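Sn-glycerol-3-phosphate ABC transporter substrate-binding protein UspB (Mycobacterium tuberculosis, PDB 4MFI) binds glycerophosphocholine as the substrate-binding subunit of an ABC transporter that probably imports it into the cell. Local coordinates at residues P149-T154 with T343-V348; S31-S36 with A313-E318; R172-W177 with P291-P296. All coordinates share one frame; numbering follows the deposited sequence.

Contact 1 of 3, residues P149-T154 with T343-V348; sequences PYARST and TGYLPV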
ATOM      1  N   PRO A 149      -2.732   7.506   8.423  1.00  5.80           N
ATOM      2  CA  PRO A 149      -2.514   7.330   6.980  1.00  5.22           C
ATOM      3  C   PRO A 149      -2.358   8.662   6.249  1.00  6.30           C
ATOM      4  O   PRO A 149      -3.050   9.628   6.585  1.00  7.58           O
ATOM      5  CB  PRO A 149      -3.793   6.626   6.515  1.00  6.18           C
ATOM      6  CG  PRO A 149      -4.831   7.021   7.535  1.00  6.62           C
ATOM      7  CD  PRO A 149      -4.069   7.043   8.837  1.00  5.99           C
ATOM      8  N   TYR A 150      -1.466   8.706   5.261  1.00  6.03           N
ATOM      9  CA  TYR A 150      -1.128   9.958   4.584  1.00  5.89           C
ATOM     10  C   TYR A 150      -1.063   9.785   3.065  1.00  6.96           C
ATOM     11  O   TYR A 150      -1.826  10.411   2.330  1.00  8.84           O
ATOM     12  CB  TYR A 150       0.205  10.466   5.122  1.00  7.23           C
ATOM     13  CG  TYR A 150       0.761  11.725   4.489  1.00  8.28           C
ATOM     14  CD1 TYR A 150       0.176  12.970   4.722  1.00 10.10           C
ATOM     15  CD2 TYR A 150       1.910  11.679   3.706  1.00  8.84           C
ATOM     16  CE1 TYR A 150       0.711  14.128   4.171  1.00 11.39           C
ATOM     17  CE2 TYR A 150       2.453  12.831   3.151  1.00  9.86           C
ATOM     18  CZ  TYR A 150       1.850  14.050   3.385  1.00 10.88           C
ATOM     19  OH  TYR A 150       2.397  15.195   2.846  1.00 12.10           O
ATOM     20  N   ALA A 151      -0.152   8.931   2.599  1.00  6.65           N
ATOM     21  CA  ALA A 151       0.028   8.684   1.166  1.00  5.52           C
ATOM     22  C   ALA A 151      -0.257   7.212   0.906  1.00  5.99           C
ATOM     23  O   ALA A 151       0.647   6.374   0.963  1.00  6.70           O
ATOM     24  CB  ALA A 151       1.449   9.038   0.741  1.00  7.36           C
ATOM     25  N   ARG A 152      -1.525   6.897   0.655  1.00  5.89           N
ATOM     26  CA  ARG A 152      -1.983   5.511   0.630  1.00  5.64           C
ATOM     27  C   ARG A 152      -2.448   5.077  -0.753  1.00  5.75           C
ATOM     28  O   ARG A 152      -2.976   5.876  -1.522  1.00  6.71           O
ATOM     29  CB  ARG A 152      -3.102   5.300   1.661  1.00  6.44           C
ATOM     30  CG  ARG A 152      -2.764   5.820   3.081  1.00  6.67           C
ATOM     31  CD  ARG A 152      -1.434   5.266   3.651  1.00  7.12           C
ATOM     32  NE  ARG A 152      -1.388   3.831   3.421  1.00  7.53           N
ATOM     33  CZ  ARG A 152      -1.921   2.912   4.220  1.00  6.46           C
ATOM     34  NH1 ARG A 152      -2.436   3.244   5.404  1.00  6.37           N
ATOM     35  NH2 ARG A 152      -1.898   1.645   3.840  1.00  9.01           N
ATOM     36  N   SER A 153      -2.247   3.795  -1.047  1.00  5.94           N
ATOM     37  CA  SER A 153      -2.573   3.210  -2.339  1.00  5.25           C
ATOM     38  C   SER A 153      -3.166   1.830  -2.108  1.00  6.29           C
ATOM     39  O   SER A 153      -3.136   1.314  -0.988  1.00  7.63           O
ATOM     40  CB  SER A 153      -1.292   3.042  -3.137  1.00  8.11           C
ATOM     41  OG  SER A 153      -0.408   2.207  -2.407  1.00 12.90           O
ATOM     42  N   THR A 154      -3.708   1.235  -3.167  1.00  6.16           N
ATOM     43  CA  THR A 154      -4.075  -0.179  -3.159  1.00  5.43           C
ATOM     44  C   THR A 154      -3.730  -0.761  -4.521  1.00  6.06           C
ATOM     45  O   THR A 154      -3.470  -0.020  -5.472  1.00  6.64           O
ATOM     46  CB  THR A 154      -5.593  -0.416  -2.950  1.00  6.58           C
ATOM     47  OG1 THR A 154      -6.294  -0.080  -4.151  1.00  8.06           O
ATOM     48  CG2 THR A 154      -6.141   0.377  -1.775  1.00  7.42           C
ATOM     49  N   THR A 343      -1.689  14.204  -6.286  1.00 11.79           N
ATOM     50  CA  THR A 343      -0.655  13.164  -6.259  1.00 11.87           C
ATOM     51  C   THR A 343      -1.073  11.802  -6.801  1.00 10.74           C
ATOM     52  O   THR A 343      -0.223  11.008  -7.206  1.00 13.33           O
ATOM     53  CB  THR A 343      -0.177  12.901  -4.820  1.00 10.71           C
ATOM     54  OG1 THR A 343      -1.266  12.372  -4.055  1.00  9.54           O
ATOM     55  CG2 THR A 343       0.331  14.173  -4.169  1.00 12.14           C
ATOM     56  N   GLY A 344      -2.367  11.507  -6.761  1.00  9.78           N
ATOM     57  CA  GLY A 344      -2.838  10.192  -7.159  1.00  9.46           C
ATOM     58  C   GLY A 344      -2.964   9.210  -6.012  1.00 10.52           C
ATOM     59  O   GLY A 344      -3.465   8.096  -6.202  1.00 11.77           O
ATOM     60  N   TYR A 345      -2.507   9.602  -4.822  1.00  9.11           N
ATOM     61  CA  TYR A 345      -2.787   8.817  -3.623  1.00  7.27           C
ATOM     62  C   TYR A 345      -4.272   8.928  -3.299  1.00  7.19           C
ATOM     63  O   TYR A 345      -4.968   9.787  -3.844  1.00 11.43           O
ATOM     64  CB  TYR A 345      -1.899   9.248  -2.445  1.00  8.32           C
ATOM     65  CG  TYR A 345      -0.465   8.860  -2.677  1.00  8.77           C
ATOM     66  CD1 TYR A 345      -0.074   7.527  -2.628  1.00 11.93           C
ATOM     67  CD2 TYR A 345       0.496   9.815  -2.985  1.00 10.38           C
ATOM     68  CE1 TYR A 345       1.235   7.157  -2.869  1.00 13.97           C
ATOM     69  CE2 TYR A 345       1.808   9.450  -3.224  1.00 12.01           C
ATOM     70  CZ  TYR A 345       2.171   8.123  -3.169  1.00 13.86           C
ATOM     71  OH  TYR A 345       3.475   7.757  -3.411  1.00 18.54           O
ATOM     72  N   LEU A 346      -4.763   8.053  -2.432  1.00  7.24           N
ATOM     73  CA  LEU A 346      -6.194   7.958  -2.169  1.00  7.77           C
ATOM     74  C   LEU A 346      -6.590   8.793  -0.952  1.00  7.78           C
ATOM     75  O   LEU A 346      -5.839   8.866   0.020  1.00 10.45           O
ATOM     76  CB  LEU A 346      -6.575   6.489  -1.958  1.00  9.42           C
ATOM     77  CG  LEU A 346      -6.185   5.571  -3.121  1.00  8.99           C
ATOM     78  CD1 LEU A 346      -6.508   4.115  -2.820  1.00 11.72           C
ATOM     79  CD2 LEU A 346      -6.865   6.025  -4.404  1.00 12.50           C
ATOM     80  N   PRO A 347      -7.775   9.427  -0.991  1.00  7.58           N
ATOM     81  CA  PRO A 347      -8.226  10.180   0.187  1.00  7.92           C
ATOM     82  C   PRO A 347      -8.351   9.255   1.396  1.00  7.20           C
ATOM     83  O   PRO A 347      -8.895   8.152   1.267  1.00  9.08           O
ATOM     84  CB  PRO A 347      -9.606  10.713  -0.235  1.00  9.84           C
ATOM     85  CG  PRO A 347      -9.605  10.659  -1.739  1.00 10.86           C
ATOM     86  CD  PRO A 347      -8.741   9.488  -2.099  1.00  9.05           C
ATOM     87  N   VAL A 348      -7.854   9.690   2.554  1.00  7.24           N
ATOM     88  CA  VAL A 348      -7.800   8.806   3.715  1.00  6.42           C
ATOM     89  C   VAL A 348      -8.994   8.976   4.655  1.00  6.76           C
ATOM     90  O   VAL A 348      -9.092   8.273   5.665  1.00  7.98           O
ATOM     91  CB  VAL A 348      -6.476   8.972   4.499  1.00  6.35           C
ATOM     92  CG1 VAL A 348      -5.278   8.831   3.556  1.00  6.79           C
ATOM     93  CG2 VAL A 348      -6.426  10.318   5.228  1.00  8.09           C
TER
HETATM   94  O   HOH W   1      -3.308   8.957   0.591  1.00  9.05           O

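Contact 2 of 3, residues S31-S36 with A313-E318; sequences SVKSGS and AKLSEE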
ATOM      1  N   SER A  31      17.179  14.735  27.277  1.00 39.90           N
ATOM      2  CA  SER A  31      16.788  13.429  26.757  1.00 39.10           C
ATOM      3  C   SER A  31      15.730  13.540  25.661  1.00 34.57           C
ATOM      4  O   SER A  31      15.579  12.625  24.854  1.00 34.93           O
ATOM      5  CB  SER A  31      16.288  12.519  27.885  1.00 42.28           C
ATOM      6  OG  SER A  31      15.228  13.128  28.604  1.00 43.92           O
ATOM      7  N   VAL A  32      14.994  14.649  25.629  1.00 30.30           N
ATOM      8  CA  VAL A  32      13.999  14.832  24.571  1.00 24.96           C
ATOM      9  C   VAL A  32      14.141  16.136  23.795  1.00 20.94           C
ATOM     10  O   VAL A  32      14.786  17.093  24.244  1.00 22.26           O
ATOM     11  CB  VAL A  32      12.536  14.713  25.081  1.00 25.74           C
ATOM     12  CG1 VAL A  32      12.306  13.376  25.770  1.00 26.93           C
ATOM     13  CG2 VAL A  32      12.182  15.870  25.998  1.00 26.09           C
ATOM     14  N   LYS A  33      13.523  16.152  22.618  1.00 18.79           N
ATOM     15  CA  LYS A  33      13.422  17.356  21.814  1.00 17.99           C
ATOM     16  C   LYS A  33      12.385  18.267  22.450  1.00 18.99           C
ATOM     17  O   LYS A  33      11.197  17.940  22.505  1.00 18.80           O
ATOM     18  CB  LYS A  33      13.002  17.013  20.386  1.00 17.97           C
ATOM     19  CG  LYS A  33      13.092  18.185  19.425  1.00 16.82           C
ATOM     20  CD  LYS A  33      12.654  17.786  18.033  1.00 17.00           C
ATOM     21  CE  LYS A  33      12.926  18.904  17.045  1.00 16.20           C
ATOM     22  NZ  LYS A  33      12.443  18.566  15.680  1.00 15.53           N
ATOM     23  N   SER A  34      12.842  19.410  22.935  1.00 21.62           N
ATOM     24  CA  SER A  34      11.964  20.349  23.610  1.00 25.10           C
ATOM     25  C   SER A  34      12.172  21.739  23.023  1.00 28.16           C
ATOM     26  O   SER A  34      12.993  21.925  22.125  1.00 30.31           O
ATOM     27  CB  SER A  34      12.260  20.346  25.107  1.00 27.87           C
ATOM     28  OG  SER A  34      13.636  20.591  25.350  1.00 30.88           O
ATOM     29  N   GLY A  35      11.428  22.719  23.515  1.00 31.12           N
ATOM     30  CA  GLY A  35      11.610  24.075  23.036  1.00 32.71           C
ATOM     31  C   GLY A  35      10.657  24.465  21.924  1.00 33.19           C
ATOM     32  O   GLY A  35       9.760  23.699  21.557  1.00 32.89           O
ATOM     33  N   SER A  36      10.872  25.655  21.371  1.00 34.96           N
ATOM     34  CA  SER A  36       9.885  26.291  20.504  1.00 34.51           C
ATOM     35  C   SER A  36      10.310  26.440  19.047  1.00 31.55           C
ATOM     36  O   SER A  36       9.763  27.279  18.327  1.00 32.47           O
ATOM     37  CB  SER A  36       9.519  27.666  21.063  1.00 38.06           C
ATOM     38  OG  SER A  36      10.649  28.525  21.072  1.00 39.08           O
ATOM     39  N   ALA A 313       8.795   9.243  19.923  1.00 10.89           N
ATOM     40  CA  ALA A 313       8.571   9.202  21.363  1.00 12.21           C
ATOM     41  C   ALA A 313       9.402  10.228  22.127  1.00 14.03           C
ATOM     42  O   ALA A 313       8.995  10.673  23.202  1.00 16.18           O
ATOM     43  CB  ALA A 313       8.850   7.802  21.901  1.00 14.05           C
ATOM     44  N   LYS A 314      10.567  10.599  21.597  1.00 14.29           N
ATOM     45  CA  LYS A 314      11.469  11.476  22.351  1.00 17.63           C
ATOM     46  C   LYS A 314      11.239  12.972  22.099  1.00 18.71           C
ATOM     47  O   LYS A 314      12.181  13.760  22.013  1.00 24.58           O
ATOM     48  CB  LYS A 314      12.934  11.095  22.134  1.00 21.62           C
ATOM     49  CG  LYS A 314      13.465  11.337  20.742  1.00 24.70           C
ATOM     50  CD  LYS A 314      14.983  11.446  20.767  1.00 28.68           C
ATOM     51  CE  LYS A 314      15.610  10.295  21.531  1.00 30.08           C
ATOM     52  NZ  LYS A 314      17.087  10.242  21.361  1.00 31.21           N
ATOM     53  N   LEU A 315       9.973  13.350  21.994  1.00 16.33           N
ATOM     54  CA  LEU A 315       9.584  14.754  21.973  1.00 16.14           C
ATOM     55  C   LEU A 315       9.007  15.107  23.333  1.00 16.53           C
ATOM     56  O   LEU A 315       8.485  14.236  24.033  1.00 17.21           O
ATOM     57  CB  LEU A 315       8.503  14.999  20.917  1.00 16.25           C
ATOM     58  CG  LEU A 315       8.710  14.636  19.448  1.00 17.81           C
ATOM     59  CD1 LEU A 315       7.581  15.244  18.613  1.00 17.08           C
ATOM     60  CD2 LEU A 315      10.069  15.067  18.926  1.00 19.07           C
ATOM     61  N   SER A 316       9.086  16.379  23.709  1.00 15.63           N
ATOM     62  CA  SER A 316       8.344  16.856  24.868  1.00 15.98           C
ATOM     63  C   SER A 316       6.849  16.684  24.601  1.00 15.76           C
ATOM     64  O   SER A 316       6.427  16.566  23.442  1.00 15.40           O
ATOM     65  CB  SER A 316       8.650  18.327  25.133  1.00 17.60           C
ATOM     66  OG  SER A 316       8.087  19.148  24.123  1.00 17.53           O
ATOM     67  N   GLU A 317       6.047  16.658  25.664  1.00 17.05           N
ATOM     68  CA  GLU A 317       4.603  16.520  25.502  1.00 18.38           C
ATOM     69  C   GLU A 317       4.013  17.645  24.657  1.00 16.52           C
ATOM     70  O   GLU A 317       3.159  17.395  23.807  1.00 15.42           O
ATOM     71  CB  GLU A 317       3.885  16.424  26.852  1.00 26.28           C
ATOM     72  CG  GLU A 317       3.684  14.992  27.341  1.00 35.73           C
ATOM     73  CD  GLU A 317       2.860  14.143  26.376  1.00 43.23           C
ATOM     74  OE1 GLU A 317       2.020  14.707  25.636  1.00 47.37           O
ATOM     75  OE2 GLU A 317       3.054  12.908  26.360  1.00 44.12           O
ATOM     76  N   GLU A 318       4.478  18.873  24.878  1.00 16.10           N
ATOM     77  CA  GLU A 318       4.000  20.011  24.093  1.00 18.26           C
ATOM     78  C   GLU A 318       4.269  19.803  22.607  1.00 15.40           C
ATOM     79  O   GLU A 318       3.392  20.042  21.771  1.00 16.05           O
ATOM     80  CB  GLU A 318       4.635  21.327  24.563  1.00 24.89           C
ATOM     81  CG  GLU A 318       4.379  22.500  23.611  1.00 31.68           C
ATOM     82  CD  GLU A 318       4.728  23.857  24.206  1.00 39.02           C
ATOM     83  OE1 GLU A 318       4.654  24.009  25.446  1.00 40.89           O
ATOM     84  OE2 GLU A 318       5.070  24.778  23.431  1.00 42.40           O
TER
HETATM   85  O   HOH W   2       8.703  21.662  24.806  1.00 25.20           O
HETATM   86  O   HOH W   3       6.499  23.712  21.199  1.00 40.42           O

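Contact 3 of 3, residues R172-W177 with P291-P296; sequences RGPQSW and PLPTGP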
ATOM      1  N   ARG A 172     -16.018  -5.740 -17.747  1.00  8.29           N
ATOM      2  CA  ARG A 172     -15.803  -5.674 -16.305  1.00  6.69           C
ATOM      3  C   ARG A 172     -14.570  -6.491 -15.965  1.00  6.16           C
ATOM      4  O   ARG A 172     -14.136  -7.336 -16.750  1.00  6.07           O
ATOM      5  CB  ARG A 172     -17.009  -6.251 -15.551  1.00  7.14           C
ATOM      6  CG  ARG A 172     -17.360  -7.681 -15.956  1.00  7.08           C
ATOM      7  CD  ARG A 172     -18.233  -8.321 -14.893  1.00  7.42           C
ATOM      8  NE  ARG A 172     -18.732  -9.641 -15.265  1.00  7.56           N
ATOM      9  CZ  ARG A 172     -18.064 -10.778 -15.072  1.00  7.02           C
ATOM     10  NH1 ARG A 172     -16.841 -10.753 -14.552  1.00  6.34           N
ATOM     11  NH2 ARG A 172     -18.607 -11.937 -15.423  1.00  7.58           N
ATOM     12  N   GLY A 173     -14.012  -6.257 -14.785  1.00  6.40           N
ATOM     13  CA  GLY A 173     -12.994  -7.151 -14.286  1.00  6.46           C
ATOM     14  C   GLY A 173     -13.617  -8.482 -13.906  1.00  5.40           C
ATOM     15  O   GLY A 173     -14.848  -8.624 -13.846  1.00  6.19           O
ATOM     16  N   PRO A 174     -12.768  -9.483 -13.645  1.00  5.47           N
ATOM     17  CA  PRO A 174     -13.266 -10.801 -13.239  1.00  5.52           C
ATOM     18  C   PRO A 174     -13.932 -10.784 -11.859  1.00  5.61           C
ATOM     19  O   PRO A 174     -13.521 -10.032 -10.961  1.00  6.91           O
ATOM     20  CB  PRO A 174     -11.998 -11.659 -13.222  1.00  6.30           C
ATOM     21  CG  PRO A 174     -10.878 -10.669 -12.956  1.00  6.99           C
ATOM     22  CD  PRO A 174     -11.294  -9.410 -13.663  1.00  5.67           C
ATOM     23  N   GLN A 175     -14.963 -11.614 -11.701  1.00  6.22           N
ATOM     24  CA  GLN A 175     -15.696 -11.759 -10.446  1.00  6.17           C
ATOM     25  C   GLN A 175     -14.927 -12.596  -9.438  1.00  7.06           C
ATOM     26  O   GLN A 175     -15.118 -12.466  -8.227  1.00  8.33           O
ATOM     27  CB  GLN A 175     -17.038 -12.448 -10.721  1.00  7.70           C
ATOM     28  CG  GLN A 175     -18.107 -11.557 -11.340  1.00 12.00           C
ATOM     29  CD  GLN A 175     -18.740 -10.633 -10.323  1.00 17.39           C
ATOM     30  OE1 GLN A 175     -18.419 -10.685  -9.131  1.00 20.39           O
ATOM     31  NE2 GLN A 175     -19.645  -9.786 -10.782  1.00 22.82           N
ATOM     32  N   SER A 176     -14.087 -13.490  -9.948  1.00  6.48           N
ATOM     33  CA  SER A 176     -13.230 -14.317  -9.113  1.00  5.21           C
ATOM     34  C   SER A 176     -11.934 -14.553  -9.862  1.00  4.23           C
ATOM     35  O   SER A 176     -11.891 -14.449 -11.097  1.00  4.80           O
ATOM     36  CB  SER A 176     -13.898 -15.663  -8.787  1.00  5.38           C
ATOM     37  OG  SER A 176     -14.055 -16.463  -9.953  1.00  6.41           O
ATOM     38  N   TRP A 177     -10.879 -14.893  -9.138  1.00  5.45           N
ATOM     39  CA  TRP A 177      -9.648 -15.266  -9.807  1.00  4.67           C
ATOM     40  C   TRP A 177      -9.819 -16.516 -10.671  1.00  4.25           C
ATOM     41  O   TRP A 177      -9.194 -16.631 -11.733  1.00  6.23           O
ATOM     42  CB  TRP A 177      -8.506 -15.403  -8.794  1.00  4.90           C
ATOM     43  CG  TRP A 177      -7.985 -14.055  -8.393  1.00  5.30           C
ATOM     44  CD1 TRP A 177      -8.193 -13.404  -7.208  1.00  5.92           C
ATOM     45  CD2 TRP A 177      -7.208 -13.174  -9.207  1.00  5.66           C
ATOM     46  NE1 TRP A 177      -7.573 -12.169  -7.235  1.00  5.35           N
ATOM     47  CE2 TRP A 177      -6.965 -12.006  -8.452  1.00  5.59           C
ATOM     48  CE3 TRP A 177      -6.686 -13.260 -10.501  1.00  6.97           C
ATOM     49  CZ2 TRP A 177      -6.216 -10.935  -8.948  1.00  7.26           C
ATOM     50  CZ3 TRP A 177      -5.946 -12.196 -10.994  1.00  8.44           C
ATOM     51  CH2 TRP A 177      -5.718 -11.049 -10.218  1.00  9.54           C
ATOM     52  N   PRO A 291     -11.936  -3.228  -9.358  1.00  6.44           N
ATOM     53  CA  PRO A 291     -11.427  -3.704  -8.072  1.00  6.95           C
ATOM     54  C   PRO A 291     -10.928  -5.128  -8.237  1.00  7.05           C
ATOM     55  O   PRO A 291     -11.336  -5.839  -9.168  1.00  8.04           O
ATOM     56  CB  PRO A 291     -12.668  -3.675  -7.171  1.00  7.18           C
ATOM     57  CG  PRO A 291     -13.806  -3.846  -8.099  1.00  7.76           C
ATOM     58  CD  PRO A 291     -13.407  -3.144  -9.380  1.00  6.94           C
ATOM     59  N   LEU A 292     -10.038  -5.547  -7.350  1.00  6.30           N
ATOM     60  CA  LEU A 292      -9.607  -6.934  -7.360  1.00  6.73           C
ATOM     61  C   LEU A 292     -10.806  -7.822  -7.032  1.00  7.03           C
ATOM     62  O   LEU A 292     -11.705  -7.403  -6.305  1.00  8.63           O
ATOM     63  CB  LEU A 292      -8.485  -7.160  -6.348  1.00  6.92           C
ATOM     64  CG  LEU A 292      -7.057  -6.855  -6.815  1.00  8.59           C
ATOM     65  CD1 LEU A 292      -6.859  -5.417  -7.288  1.00 11.41           C
ATOM     66  CD2 LEU A 292      -6.091  -7.213  -5.697  1.00  7.30           C
ATOM     67  N   PRO A 293     -10.824  -9.056  -7.563  1.00  6.39           N
ATOM     68  CA  PRO A 293     -11.868  -9.996  -7.149  1.00  8.16           C
ATOM     69  C   PRO A 293     -11.883 -10.166  -5.633  1.00  6.94           C
ATOM     70  O   PRO A 293     -10.835 -10.205  -4.977  1.00  8.48           O
ATOM     71  CB  PRO A 293     -11.433 -11.309  -7.801  1.00  9.28           C
ATOM     72  CG  PRO A 293     -10.600 -10.896  -8.970  1.00  8.97           C
ATOM     73  CD  PRO A 293      -9.897  -9.647  -8.542  1.00  6.95           C
ATOM     74  N   THR A 294     -13.074 -10.261  -5.065  1.00  8.26           N
ATOM     75  CA  THR A 294     -13.183 -10.526  -3.640  1.00  8.63           C
ATOM     76  C   THR A 294     -13.086 -12.030  -3.400  1.00  7.52           C
ATOM     77  O   THR A 294     -13.030 -12.824  -4.345  1.00  8.55           O
ATOM     78  CB  THR A 294     -14.509 -10.013  -3.080  1.00  8.53           C
ATOM     79  OG1 THR A 294     -15.580 -10.813  -3.596  1.00  9.91           O
ATOM     80  CG2 THR A 294     -14.725  -8.567  -3.486  1.00 11.52           C
ATOM     81  N   GLY A 295     -13.045 -12.422  -2.135  1.00  9.08           N
ATOM     82  CA  GLY A 295     -13.231 -13.817  -1.791  1.00  8.79           C
ATOM     83  C   GLY A 295     -14.715 -14.126  -1.727  1.00  9.67           C
ATOM     84  O   GLY A 295     -15.547 -13.316  -2.146  1.00 11.13           O
ATOM     85  N   PRO A 296     -15.063 -15.304  -1.194  1.00 10.17           N
ATOM     86  CA  PRO A 296     -16.470 -15.706  -1.068  1.00 11.88           C
ATOM     87  C   PRO A 296     -17.243 -14.712  -0.215  1.00 13.55           C
ATOM     88  O   PRO A 296     -16.666 -14.142   0.719  1.00 13.02           O
ATOM     89  CB  PRO A 296     -16.386 -17.054  -0.354  1.00 14.59           C
ATOM     90  CG  PRO A 296     -15.037 -17.568  -0.677  1.00 16.48           C
ATOM     91  CD  PRO A 296     -14.142 -16.368  -0.766  1.00 13.34           C
TER
HETATM   92  O   HOH W   4     -12.643  -7.376 -10.993  1.00 17.13           O
HETATM   93  O   HOH W   5     -15.515 -10.109  -6.773  1.00  9.57           O
HETATM   94  O   HOH W   6     -15.322 -13.917  -5.622  1.00 11.36           O
HETATM   95  O   HOH W   7     -11.584 -14.541  -6.262  1.00  6.79           O
HETATM   96  O   HOH W   8      -8.135 -10.455  -5.045  1.00  7.13           O

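Contact 1 of 3, residues P149-T154 with T343-V348
Tyr-345 holds CG anti to its own carbonyl carbon (chi1 -70°), which brings CG up to CA and CB of Ala-151, and chi2 (-71°) turns the ring so that a face meets that alanine. Leu-346 also has CG anti to its carbonyl carbon, and this CG lies close to Arg-152 O. The methyl of Ala-151 sits over the middle of one face of the tyrosine: CB is 3.8 Å from the Tyr-345 ring centroid and almost on the ring normal, a CH-pi contact. At the edge of the same ring, CD1 lies 3.5 Å from Arg-152 O, which is in the ring plane. That oxygen also accepts from the backbone N of Leu-346 at 3.0 Å, with an N-H...O angle of 161° and the donor in the carbonyl plane. Further out, Leu-346 CD1 packs on Thr-154 CG2 at 3.9 Å, the two side chains crossing at about a right angle.

Strand 144-160 bends here. Tyr-150 and Ala-151 are paired with the one residue Ala-307, a classic beta bulge, and the strand changes direction there. One water bridges the bend and the loop: it donates to Tyr-150 O and to Leu-346 O, 2.6 Å from the latter, and accepts from Arg-152 N. In this periplasmic-binding-protein fold the long strand is well placed to be one of the connections between the two lobes, with the loop after helix 333-343 lying against it.

On the far side of the water, Val-348 meets Pro-149, its CB 4.0 Å from Pro-149 CG. Val-348 CG2 rests 3.7 Å from Pro-149 O, a buried carbonyl oxygen with no hydrogen-bond partner in the model. Val-348 CG1 touches Arg-152 CG at 4.0 Å; beyond that carbon the arginine bends away, giving NE to Gly-305 O and NH2 to Asp-138 in a salt bridge.

Contact 2 of 3, residues S31-S36 with A313-E318
Residues 32-34 and 314-316 run parallel, with Lys-33 opposite Leu-315 at a CA-CA distance of 4.6 Å. Lys-33 makes both bonds of this single beta bridge. Its N donates to Lys-314 O at 2.8 Å, and its O accepts from Ser-316 N at 2.9 Å. Both bonds are fairly straight at hydrogen, though the second donor stands 29° out of the carbonyl plane of Lys-33.

Val-32 points at the other segment and is packed tightly there, CB only 3.2 Å from Lys-314 O, while its CG2 lies beside the backbone of Ser-316. The Lys-33 and Leu-315 side chains run next to each other in one direction. The lysine has CG anti to the backbone N (chi1 -171°) and is extended beyond it, its CB 3.8 Å and its CD 3.9 Å from Leu-315 CD2. NZ then reaches Asp-96 and Asp-40 in salt bridges and Val-94 O in a hydrogen bond. Lys-314, bent at chi3, carries its NZ to Gly-91 O and Leu-89 O.

Ser-316 is the N-cap of helix 317-330, its OG taking the backbone N of Arg-319. The same OG, 2.7 Å from a water, is linked through it to Gly-35 N. A second water donates to Glu-318 OE2 and, over a long 3.3 Å, to Gly-35 O, which also receives Arg-319 NH1.

This joins the first modelled residues, ahead of strand 39-43, to the start of a helix far along the sequence. The direct polar links are backbone to backbone, whereas the ammonium groups are engaged by Asp-40 of strand 39-43 and by the loop of residues 89-96. The two carboxylates around Lys-33 NZ would be expected to stabilise its positive charge.

Contact 3 of 3, residues R172-W177 with P291-P296
Pro-174 CG touches Pro-293 CG at 4.0 Å, the two rings oblique to each other, and Pro-174 O also lies close to Pro-293 CG. A water donates both to Pro-174 O and to Pro-291 O. At Gln-175 the backbone O takes two waters: one, 2.8 Å away, accepts from Thr-294 N, and the other donates on to Thr-294 O. Ser-176 sets its CA 3.7 Å from Pro-293 CB; it is the N-cap of helix 177-191, its OG accepting from the backbone N of Glu-179.

Trp-177 opens that helix. Its CG is anti to the carbonyl carbon (chi1 -78°), and chi2 (106°) turns a face of the indole to Pro-293. Pro-293 CG is 3.8 Å from the centroid of the five-membered ring, 11° off the normal, a CH-pi contact. In the indole plane NE1 donates to a water at 2.8 Å, and this water donates to Pro-293 O.

The loop leading into helix 177-191 thus meets the loop after strand 287-290. Direct contact is largely van der Waals, centred on Pro-293 against Trp-177, Pro-174 and the backbone of Ser-176, while the hydrogen bonding between these loops runs through water.

In the fold
From the N terminus, 31-36 comes first and waits for 313-318, so contact 2 closes a loop holding most of the binding-protein fold and joins the start of the chain to the start of helix 317-330. Inside it the chain runs through 149-154, part of strand 144-160, then reaches 172-177, which finds 291-296. Contact 3, tying the loop before helix 177-191 to the loop after strand 287-290, therefore nests within both other loops. Contact 2 closes next, and only then contact 1, which joins strand 144-160 to the loop after helix 333-343, so contacts 1 and 2 cross. Contacts 2 and 3 lie on opposite sides of the chain's centre, their own centres about 48 Å apart.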